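Local coordinates for epidermin biosynthesis protein EpiD (Staphylococcus aureus, PDB 3QJG), which binds flavin mononucleotide and probably catalyses the oxidative decarboxylation of the C-terminal cysteine of the epidermin precursor peptide, at residues E6-C11 against S30-V35; S114-M119 against V164-Y169. All blocks are in the same frame, centred on the assembly; numbering follows the deposited sequence.

Contact 1: E6-C11 against S30-V35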
ATOM      1  N   GLU A   6     -43.175   6.721 -13.006  1.00 34.11           N
ATOM      2  CA  GLU A   6     -42.638   5.450 -12.516  1.00 31.90           C
ATOM      3  C   GLU A   6     -41.068   5.425 -12.568  1.00 29.19           C
ATOM      4  O   GLU A   6     -40.462   6.062 -13.435  1.00 28.17           O
ATOM      5  CB  GLU A   6     -43.174   4.288 -13.370  1.00 32.28           C
ATOM      6  CG  GLU A   6     -44.680   3.948 -13.311  1.00 36.05           C
ATOM      7  CD  GLU A   6     -44.952   2.439 -13.536  1.00 41.42           C
ATOM      8  OE1 GLU A   6     -44.300   1.800 -14.403  1.00 40.87           O
ATOM      9  OE2 GLU A   6     -45.816   1.876 -12.808  1.00 46.30           O
ATOM     10  N   ASN A   7     -40.435   4.625 -11.685  1.00 26.24           N
ATOM     11  CA  ASN A   7     -38.997   4.367 -11.724  1.00 23.22           C
ATOM     12  C   ASN A   7     -38.703   2.923 -11.984  1.00 22.42           C
ATOM     13  O   ASN A   7     -39.387   2.020 -11.433  1.00 21.35           O
ATOM     14  CB  ASN A   7     -38.368   4.708 -10.409  1.00 22.41           C
ATOM     15  CG  ASN A   7     -38.574   6.152 -10.012  1.00 23.67           C
ATOM     16  OD1 ASN A   7     -38.593   7.062 -10.851  1.00 17.88           O
ATOM     17  ND2 ASN A   7     -38.714   6.365  -8.723  1.00 23.65           N
ATOM     18  N   VAL A   8     -37.668   2.664 -12.779  1.00 20.56           N
ATOM     19  CA  VAL A   8     -37.288   1.255 -13.022  1.00 20.18           C
ATOM     20  C   VAL A   8     -35.854   1.099 -12.540  1.00 19.57           C
ATOM     21  O   VAL A   8     -35.087   2.047 -12.594  1.00 18.63           O
ATOM     22  CB  VAL A   8     -37.375   0.868 -14.494  1.00 20.04           C
ATOM     23  CG1 VAL A   8     -36.493   1.820 -15.341  1.00 20.66           C
ATOM     24  CG2 VAL A   8     -36.966  -0.617 -14.679  1.00 19.89           C
ATOM     25  N   LEU A   9     -35.526  -0.068 -12.020  1.00 18.14           N
ATOM     26  CA  LEU A   9     -34.183  -0.346 -11.626  1.00 19.07           C
ATOM     27  C   LEU A   9     -33.710  -1.451 -12.536  1.00 19.46           C
ATOM     28  O   LEU A   9     -34.417  -2.468 -12.677  1.00 19.00           O
ATOM     29  CB  LEU A   9     -34.112  -0.771 -10.152  1.00 18.31           C
ATOM     30  CG  LEU A   9     -32.777  -1.286  -9.590  1.00 20.77           C
ATOM     31  CD1 LEU A   9     -31.648  -0.192  -9.668  1.00 17.65           C
ATOM     32  CD2 LEU A   9     -33.001  -1.794  -8.139  1.00 17.46           C
ATOM     33  N   ILE A  10     -32.524  -1.264 -13.148  1.00 20.44           N
ATOM     34  CA  ILE A  10     -31.904  -2.333 -13.919  1.00 21.72           C
ATOM     35  C   ILE A  10     -30.855  -3.014 -13.080  1.00 21.46           C
ATOM     36  O   ILE A  10     -29.965  -2.374 -12.582  1.00 21.62           O
ATOM     37  CB  ILE A  10     -31.219  -1.821 -15.198  1.00 22.28           C
ATOM     38  CG1 ILE A  10     -32.212  -1.086 -16.092  1.00 23.75           C
ATOM     39  CG2 ILE A  10     -30.563  -2.970 -15.969  1.00 21.70           C
ATOM     40  CD1 ILE A  10     -31.526  -0.049 -17.029  1.00 23.16           C
ATOM     41  N   CYS A  11     -30.970  -4.321 -12.945  1.00 20.43           N
ATOM     42  CA  CYS A  11     -29.982  -5.125 -12.258  1.00 19.80           C
ATOM     43  C   CYS A  11     -29.077  -5.812 -13.285  1.00 19.34           C
ATOM     44  O   CYS A  11     -29.545  -6.605 -14.039  1.00 20.91           O
ATOM     45  CB  CYS A  11     -30.703  -6.129 -11.351  1.00 19.57           C
ATOM     46  SG  CYS A  11     -31.807  -5.289 -10.137  1.00 19.82           S
ATOM     47  N   SER A  30     -37.461   6.992 -22.044  1.00 32.27           N
ATOM     48  CA  SER A  30     -38.700   7.454 -22.689  1.00 33.56           C
ATOM     49  C   SER A  30     -39.981   7.002 -21.964  1.00 33.70           C
ATOM     50  O   SER A  30     -40.986   7.681 -22.076  1.00 33.91           O
ATOM     51  CB  SER A  30     -38.752   6.986 -24.143  1.00 34.49           C
ATOM     52  OG  SER A  30     -38.882   5.566 -24.186  1.00 34.45           O
ATOM     53  N   LYS A  31     -39.942   5.875 -21.227  1.00 33.71           N
ATOM     54  CA  LYS A  31     -41.093   5.390 -20.461  1.00 33.32           C
ATOM     55  C   LYS A  31     -41.053   5.718 -18.969  1.00 31.88           C
ATOM     56  O   LYS A  31     -42.093   5.820 -18.338  1.00 30.58           O
ATOM     57  CB  LYS A  31     -41.199   3.891 -20.578  1.00 33.54           C
ATOM     58  CG  LYS A  31     -42.568   3.367 -20.264  1.00 37.43           C
ATOM     59  CD  LYS A  31     -42.527   1.862 -19.989  1.00 40.03           C
ATOM     60  CE  LYS A  31     -43.849   1.192 -20.274  1.00 41.90           C
ATOM     61  NZ  LYS A  31     -43.711  -0.289 -20.071  1.00 42.36           N
ATOM     62  N   PHE A  32     -39.865   5.864 -18.401  1.00 30.59           N
ATOM     63  CA  PHE A  32     -39.725   5.949 -16.940  1.00 29.96           C
ATOM     64  C   PHE A  32     -39.059   7.230 -16.510  1.00 30.29           C
ATOM     65  O   PHE A  32     -38.203   7.748 -17.206  1.00 31.95           O
ATOM     66  CB  PHE A  32     -38.915   4.769 -16.460  1.00 29.07           C
ATOM     67  CG  PHE A  32     -39.626   3.466 -16.558  1.00 28.08           C
ATOM     68  CD1 PHE A  32     -40.569   3.101 -15.609  1.00 27.63           C
ATOM     69  CD2 PHE A  32     -39.339   2.589 -17.587  1.00 28.35           C
ATOM     70  CE1 PHE A  32     -41.223   1.852 -15.694  1.00 29.55           C
ATOM     71  CE2 PHE A  32     -39.971   1.336 -17.676  1.00 29.59           C
ATOM     72  CZ  PHE A  32     -40.926   0.978 -16.737  1.00 28.22           C
ATOM     73  N   ASP A  33     -39.445   7.773 -15.369  1.00 31.25           N
ATOM     74  CA  ASP A  33     -38.820   8.996 -14.863  0.70 31.60           C
ATOM     75  C   ASP A  33     -37.340   8.753 -14.557  1.00 30.23           C
ATOM     76  O   ASP A  33     -36.478   9.256 -15.231  1.00 31.75           O
ATOM     77  CB  ASP A  33     -39.535   9.513 -13.607  0.70 32.37           C
ATOM     78  CG  ASP A  33     -39.136  10.939 -13.263  0.70 34.47           C
ATOM     79  OD1 ASP A  33     -38.374  11.548 -14.049  0.70 41.43           O
ATOM     80  OD2 ASP A  33     -39.578  11.464 -12.211  0.70 37.92           O
ATOM     81  N   GLU A  34     -37.051   7.968 -13.539  1.00 28.55           N
ATOM     82  CA  GLU A  34     -35.670   7.629 -13.221  1.00 27.02           C
ATOM     83  C   GLU A  34     -35.402   6.258 -13.775  1.00 25.51           C
ATOM     84  O   GLU A  34     -36.251   5.369 -13.668  1.00 24.25           O
ATOM     85  CB  GLU A  34     -35.389   7.577 -11.715  1.00 26.58           C
ATOM     86  CG  GLU A  34     -35.237   8.928 -11.030  1.00 28.23           C
ATOM     87  CD  GLU A  34     -34.933   8.752  -9.529  1.00 31.36           C
ATOM     88  OE1 GLU A  34     -34.660   7.611  -9.054  1.00 33.18           O
ATOM     89  OE2 GLU A  34     -34.941   9.751  -8.808  1.00 34.12           O
ATOM     90  N   VAL A  35     -34.215   6.076 -14.353  1.00 24.13           N
ATOM     91  CA  VAL A  35     -33.741   4.723 -14.671  1.00 21.95           C
ATOM     92  C   VAL A  35     -32.440   4.604 -13.895  1.00 20.97           C
ATOM     93  O   VAL A  35     -31.513   5.365 -14.142  1.00 20.21           O
ATOM     94  CB  VAL A  35     -33.459   4.521 -16.174  1.00 22.46           C
ATOM     95  CG1 VAL A  35     -32.814   3.141 -16.396  1.00 18.78           C
ATOM     96  CG2 VAL A  35     -34.750   4.689 -17.021  1.00 21.59           C
TER
HETATM   97  O   HOH W   1     -43.236   6.789 -16.413  1.00 45.91           O
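F32 turns one face of its ring to V8, whose CB stands 3.9 Å from the ring centroid and only 4° off the normal, a CH-pi contact over the centre. CG of the neighbouring K31 lies over the opposite face toward the rim, while the backbone carbon E6 C sits at the edge, in plane. The E6 carboxylate runs at 13° to the ring plane, its OE1 3.3 Å from F32 CE1. D33 then gives its amide N to E6 O at 2.8 Å. At E34 the amide N reaches instead for a side chain: N7 OD1 receives it at 3.2 Å, with the donor tilted from the carbonyl plane. The N7 amide and E34 carboxylate are stacked and nearly parallel, and both have a further partner in K76, N7 ND2 at its carbonyl and E34 OE1 at its ammonium. E34 O accepts V8 N at 3.2 Å, a main-chain bond of the parallel pairing, which goes on from V8 to N36. V35 closes the walk: its CG1, anti to the backbone N (chi1 173°), meets I10 CD1 at 3.5 Å, a tight carbon pair, and its CG2 meets V8 CG1 at 3.8 Å. I10 and V35 also both rest on L28 of helix 21-28. Parallel strands paired under the helix that connects them make a beta-alpha-beta crossover, here the first unit of a Rossmann-like fold, as in flavin-containing cysteine decarboxylases.

Contact 2: S114-M119 against V164-Y169. With FMN (flavin mononucleotide), chain M.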
ATOM      1  N   SER A 114     -38.874  -8.645 -13.073  1.00 21.37           N
ATOM      2  CA  SER A 114     -38.850  -9.213 -14.423  1.00 21.59           C
ATOM      3  C   SER A 114     -37.423  -9.630 -14.678  1.00 20.54           C
ATOM      4  O   SER A 114     -36.521  -8.845 -14.462  1.00 18.13           O
ATOM      5  CB  SER A 114     -39.211  -8.177 -15.489  1.00 22.77           C
ATOM      6  OG  SER A 114     -40.560  -7.808 -15.434  1.00 23.80           O
ATOM      7  N   ILE A 115     -37.256 -10.854 -15.189  1.00 21.18           N
ATOM      8  CA  ILE A 115     -35.954 -11.438 -15.470  1.00 20.07           C
ATOM      9  C   ILE A 115     -35.833 -11.655 -16.988  1.00 20.14           C
ATOM     10  O   ILE A 115     -36.756 -12.181 -17.615  1.00 21.14           O
ATOM     11  CB  ILE A 115     -35.790 -12.774 -14.689  1.00 20.14           C
ATOM     12  CG1 ILE A 115     -35.797 -12.486 -13.172  1.00 21.39           C
ATOM     13  CG2 ILE A 115     -34.505 -13.455 -15.103  1.00 17.51           C
ATOM     14  CD1 ILE A 115     -35.836 -13.732 -12.237  1.00 20.06           C
ATOM     15  N   PHE A 116     -34.733 -11.167 -17.573  1.00 19.35           N
ATOM     16  CA  PHE A 116     -34.348 -11.363 -18.959  1.00 18.98           C
ATOM     17  C   PHE A 116     -33.114 -12.246 -19.017  1.00 19.92           C
ATOM     18  O   PHE A 116     -31.993 -11.761 -18.976  1.00 19.85           O
ATOM     19  CB  PHE A 116     -34.067 -10.022 -19.594  1.00 19.95           C
ATOM     20  CG  PHE A 116     -35.248  -9.129 -19.629  1.00 19.60           C
ATOM     21  CD1 PHE A 116     -36.095  -9.110 -20.729  1.00 21.48           C
ATOM     22  CD2 PHE A 116     -35.541  -8.302 -18.554  1.00 22.03           C
ATOM     23  CE1 PHE A 116     -37.195  -8.262 -20.750  1.00 21.92           C
ATOM     24  CE2 PHE A 116     -36.634  -7.396 -18.592  1.00 22.03           C
ATOM     25  CZ  PHE A 116     -37.463  -7.391 -19.674  1.00 21.16           C
ATOM     26  N   PRO A 117     -33.315 -13.573 -19.054  1.00 20.05           N
ATOM     27  CA  PRO A 117     -32.240 -14.524 -19.005  1.00 19.41           C
ATOM     28  C   PRO A 117     -31.245 -14.407 -20.154  1.00 21.14           C
ATOM     29  O   PRO A 117     -31.610 -14.056 -21.313  1.00 21.50           O
ATOM     30  CB  PRO A 117     -32.941 -15.880 -19.114  1.00 19.87           C
ATOM     31  CG  PRO A 117     -34.400 -15.664 -18.976  1.00 20.29           C
ATOM     32  CD  PRO A 117     -34.661 -14.191 -19.117  1.00 20.61           C
ATOM     33  N   ASN A 118     -29.988 -14.735 -19.849  1.00 21.01           N
ATOM     34  CA  ASN A 118     -28.891 -14.522 -20.788  1.00 20.53           C
ATOM     35  C   ASN A 118     -27.757 -15.467 -20.466  1.00 20.54           C
ATOM     36  O   ASN A 118     -27.074 -15.309 -19.464  1.00 19.24           O
ATOM     37  CB  ASN A 118     -28.446 -13.067 -20.713  1.00 20.04           C
ATOM     38  CG  ASN A 118     -27.573 -12.652 -21.911  1.00 22.15           C
ATOM     39  OD1 ASN A 118     -28.051 -11.975 -22.825  1.00 24.35           O
ATOM     40  ND2 ASN A 118     -26.275 -13.045 -21.891  1.00 20.05           N
ATOM     41  N   MET A 119     -27.595 -16.520 -21.258  1.00 22.42           N
ATOM     42  CA  MET A 119     -26.656 -17.540 -20.869  1.00 22.42           C
ATOM     43  C   MET A 119     -26.519 -18.596 -21.930  1.00 24.16           C
ATOM     44  O   MET A 119     -27.398 -18.757 -22.771  1.00 24.23           O
ATOM     45  CB  MET A 119     -27.130 -18.162 -19.574  1.00 22.17           C
ATOM     46  CG  MET A 119     -28.459 -18.923 -19.720  1.00 24.32           C
ATOM     47  SD  MET A 119     -29.114 -19.527 -18.156  1.00 27.63           S
ATOM     48  CE  MET A 119     -29.761 -18.036 -17.503  1.00 23.38           C
ATOM     49  N   VAL A 164     -30.669 -15.074 -24.983  1.00 26.90           N
ATOM     50  CA  VAL A 164     -30.106 -13.722 -24.951  1.00 27.50           C
ATOM     51  C   VAL A 164     -31.112 -12.639 -24.532  1.00 27.11           C
ATOM     52  O   VAL A 164     -32.314 -12.799 -24.684  1.00 27.03           O
ATOM     53  CB  VAL A 164     -29.551 -13.424 -26.375  1.00 29.10           C
ATOM     54  CG1 VAL A 164     -29.171 -12.000 -26.489  1.00 32.03           C
ATOM     55  CG2 VAL A 164     -28.346 -14.328 -26.667  1.00 30.18           C
ATOM     56  N   ALA A 165     -30.619 -11.546 -23.940  1.00 27.39           N
ATOM     57  CA  ALA A 165     -31.476 -10.391 -23.608  1.00 26.36           C
ATOM     58  C   ALA A 165     -32.043  -9.812 -24.911  1.00 27.22           C
ATOM     59  O   ALA A 165     -31.370  -9.796 -25.917  1.00 27.05           O
ATOM     60  CB  ALA A 165     -30.692  -9.306 -22.801  1.00 25.41           C
ATOM     61  N   PRO A 166     -33.295  -9.345 -24.887  1.00 26.99           N
ATOM     62  CA  PRO A 166     -33.887  -8.914 -26.124  1.00 27.27           C
ATOM     63  C   PRO A 166     -33.587  -7.463 -26.396  1.00 27.36           C
ATOM     64  O   PRO A 166     -33.024  -6.764 -25.547  1.00 25.60           O
ATOM     65  CB  PRO A 166     -35.384  -9.107 -25.862  1.00 27.75           C
ATOM     66  CG  PRO A 166     -35.523  -8.913 -24.362  1.00 27.20           C
ATOM     67  CD  PRO A 166     -34.290  -9.482 -23.802  1.00 26.99           C
ATOM     68  N   GLU A 167     -33.991  -7.023 -27.568  1.00 27.90           N
ATOM     69  CA  GLU A 167     -33.731  -5.640 -27.902  0.50 28.43           C
ATOM     70  C   GLU A 167     -34.537  -4.710 -26.975  1.00 27.79           C
ATOM     71  O   GLU A 167     -35.598  -5.096 -26.424  1.00 27.27           O
ATOM     72  CB  GLU A 167     -33.948  -5.353 -29.386  0.50 29.69           C
ATOM     73  CG  GLU A 167     -32.778  -5.855 -30.249  0.50 31.38           C
ATOM     74  CD  GLU A 167     -31.413  -5.801 -29.540  0.50 33.51           C
ATOM     75  OE1 GLU A 167     -30.926  -4.684 -29.195  0.50 33.00           O
ATOM     76  OE2 GLU A 167     -30.809  -6.891 -29.351  0.50 33.54           O
ATOM     77  N   PRO A 168     -33.979  -3.494 -26.716  1.00 26.58           N
ATOM     78  CA  PRO A 168     -34.600  -2.561 -25.802  1.00 26.03           C
ATOM     79  C   PRO A 168     -36.103  -2.322 -25.949  1.00 26.79           C
ATOM     80  O   PRO A 168     -36.826  -2.261 -24.928  1.00 25.36           O
ATOM     81  CB  PRO A 168     -33.829  -1.263 -26.037  1.00 26.61           C
ATOM     82  CG  PRO A 168     -32.496  -1.695 -26.438  1.00 26.03           C
ATOM     83  CD  PRO A 168     -32.666  -2.995 -27.165  1.00 27.12           C
ATOM     84  N   TYR A 169     -36.605  -2.250 -27.175  1.00 27.80           N
ATOM     85  CA  TYR A 169     -38.069  -2.086 -27.335  1.00 28.57           C
ATOM     86  C   TYR A 169     -38.871  -3.269 -26.770  1.00 28.21           C
ATOM     87  O   TYR A 169     -39.993  -3.075 -26.286  1.00 28.95           O
ATOM     88  CB  TYR A 169     -38.464  -1.759 -28.800  1.00 30.28           C
ATOM     89  CG  TYR A 169     -38.567  -2.941 -29.750  1.00 32.01           C
ATOM     90  CD1 TYR A 169     -39.775  -3.603 -29.937  1.00 34.15           C
ATOM     91  CD2 TYR A 169     -37.469  -3.359 -30.493  1.00 34.40           C
ATOM     92  CE1 TYR A 169     -39.878  -4.689 -30.831  1.00 38.59           C
ATOM     93  CE2 TYR A 169     -37.548  -4.440 -31.387  1.00 36.36           C
ATOM     94  CZ  TYR A 169     -38.759  -5.101 -31.553  1.00 39.26           C
ATOM     95  OH  TYR A 169     -38.850  -6.164 -32.439  1.00 43.12           O
TER
HETATM   96  N1  FMN M 501     -22.949 -16.362 -16.991  1.00 19.25           N
HETATM   97  C2  FMN M 501     -24.249 -16.327 -17.425  1.00 18.85           C
HETATM   98  O2  FMN M 501     -25.116 -16.903 -16.777  1.00 21.60           O
HETATM   99  N3  FMN M 501     -24.575 -15.697 -18.582  1.00 14.63           N
HETATM  100  C4  FMN M 501     -23.625 -15.080 -19.336  1.00 18.59           C
HETATM  101  O4  FMN M 501     -24.009 -14.558 -20.356  1.00 19.96           O
HETATM  102  C4A FMN M 501     -22.290 -15.100 -18.939  1.00 19.44           C
HETATM  103  N5  FMN M 501     -21.291 -14.482 -19.662  1.00 21.16           N
HETATM  104  C5A FMN M 501     -20.017 -14.480 -19.191  1.00 18.74           C
HETATM  105  C6  FMN M 501     -19.008 -13.901 -19.948  1.00 18.34           C
HETATM  106  C7  FMN M 501     -17.712 -13.900 -19.473  1.00 20.55           C
HETATM  107  C7M FMN M 501     -16.589 -13.255 -20.233  1.00 17.59           C
HETATM  108  C8  FMN M 501     -17.429 -14.510 -18.246  1.00 21.85           C
HETATM  109  C8M FMN M 501     -16.025 -14.595 -17.696  1.00 22.60           C
HETATM  110  C9  FMN M 501     -18.422 -15.133 -17.518  1.00 19.71           C
HETATM  111  C9A FMN M 501     -19.729 -15.123 -17.982  1.00 20.65           C
HETATM  112  N10 FMN M 501     -20.722 -15.774 -17.251  1.00 19.14           N
HETATM  113  C10 FMN M 501     -21.984 -15.746 -17.734  1.00 20.69           C
HETATM  114  C1' FMN M 501     -20.486 -16.483 -15.943  1.00 15.69           C
HETATM  115  C2' FMN M 501     -20.961 -15.628 -14.771  1.00 15.22           C
HETATM  116  O2' FMN M 501     -20.399 -14.305 -14.862  1.00 13.51           O
HETATM  117  C3' FMN M 501     -20.613 -16.378 -13.538  1.00 16.21           C
HETATM  118  O3' FMN M 501     -21.354 -17.618 -13.445  1.00 18.10           O
HETATM  119  C4' FMN M 501     -20.845 -15.525 -12.291  1.00 16.48           C
HETATM  120  O4' FMN M 501     -20.640 -16.297 -11.119  1.00 16.60           O
HETATM  121  C5' FMN M 501     -22.245 -15.021 -12.173  1.00 18.76           C
HETATM  122  O5' FMN M 501     -22.229 -14.082 -11.114  1.00 18.79           O
HETATM  123  P   FMN M 501     -23.437 -13.042 -10.901  1.00 22.71           P
HETATM  124  O1P FMN M 501     -23.387 -12.616  -9.467  1.00 21.17           O
HETATM  125  O2P FMN M 501     -24.722 -13.731 -11.229  1.00 20.44           O
HETATM  126  O3P FMN M 501     -23.333 -11.750 -11.596  1.00 17.54           O
HETATM  127  O   HOH W   2     -33.755 -12.624 -22.150  1.00 21.52           O
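F116 overlaps P166 through one corner of its ring, CD1 lying 3.6 Å from P166 CD, with the two side chains crossing at about a right angle. The sequence that follows, from P117 onward, matches the PXMNXXMW motif of the Flavoprotein family, and this contact sets the C-terminal part of strand 113-120 against the turn leading into helix 168-174. Y144 enlarges the apolar patch, its ring meeting that of F116, and the P166 side chain also touches Y144.

N118 carries the polar half. Its CG lies anti to the backbone N (chi1 -164°), and the amide beyond it faces two ways. OD1 accepts A165 N at 2.8 Å, with an N-H...O angle of 157°, and also receives ND2 of N17, so two donors grip one buried oxygen. ND2 donates to O4 of the flavin at 3.1 Å, while the main-chain N118 O accepts flavin N3 at 2.7 Å in a nearly straight bond (167°). The same residue therefore pairs with adjacent polar positions on the pyrimidine ring, and the bonds from A165 and N17 to its side-chain oxygen fix which end of the amide points at the cofactor. A165 acts in this sense as a second-shell residue. M119 continues along the ring, with CB 3.7 Å from flavin O2. Elsewhere the cofactor is held by S15, S40 and T86, and by C98 O of the second subunit, so the pocket spans a subunit interface.

In addition to the bond from A165, a water joins the two backbones, donating to P117 O at 2.7 Å and to V164 O at 2.9 Å.

In the fold
From the N terminus, strand 7-12 opens the chain, and contact 1 closes the first short excursion, through helix 21-28, by pairing it with strand 34-39. The chain then adds strand 79-85 on the other side of strand 7-12, and strand 113-120 beyond that. Contact 2 closes a longer loop, which includes helix 127-138 and the antiparallel strands 148-153 and 158-163. The two follow in series, neither nested nor crossed, with centres about 16 Å apart, both reaching the same sheet. Helix 21-28, which contact 1 packs under, also meets contact 2: its Y24 touches A165 and P168. K31 also reaches I175, joining contact 1 to the C terminus.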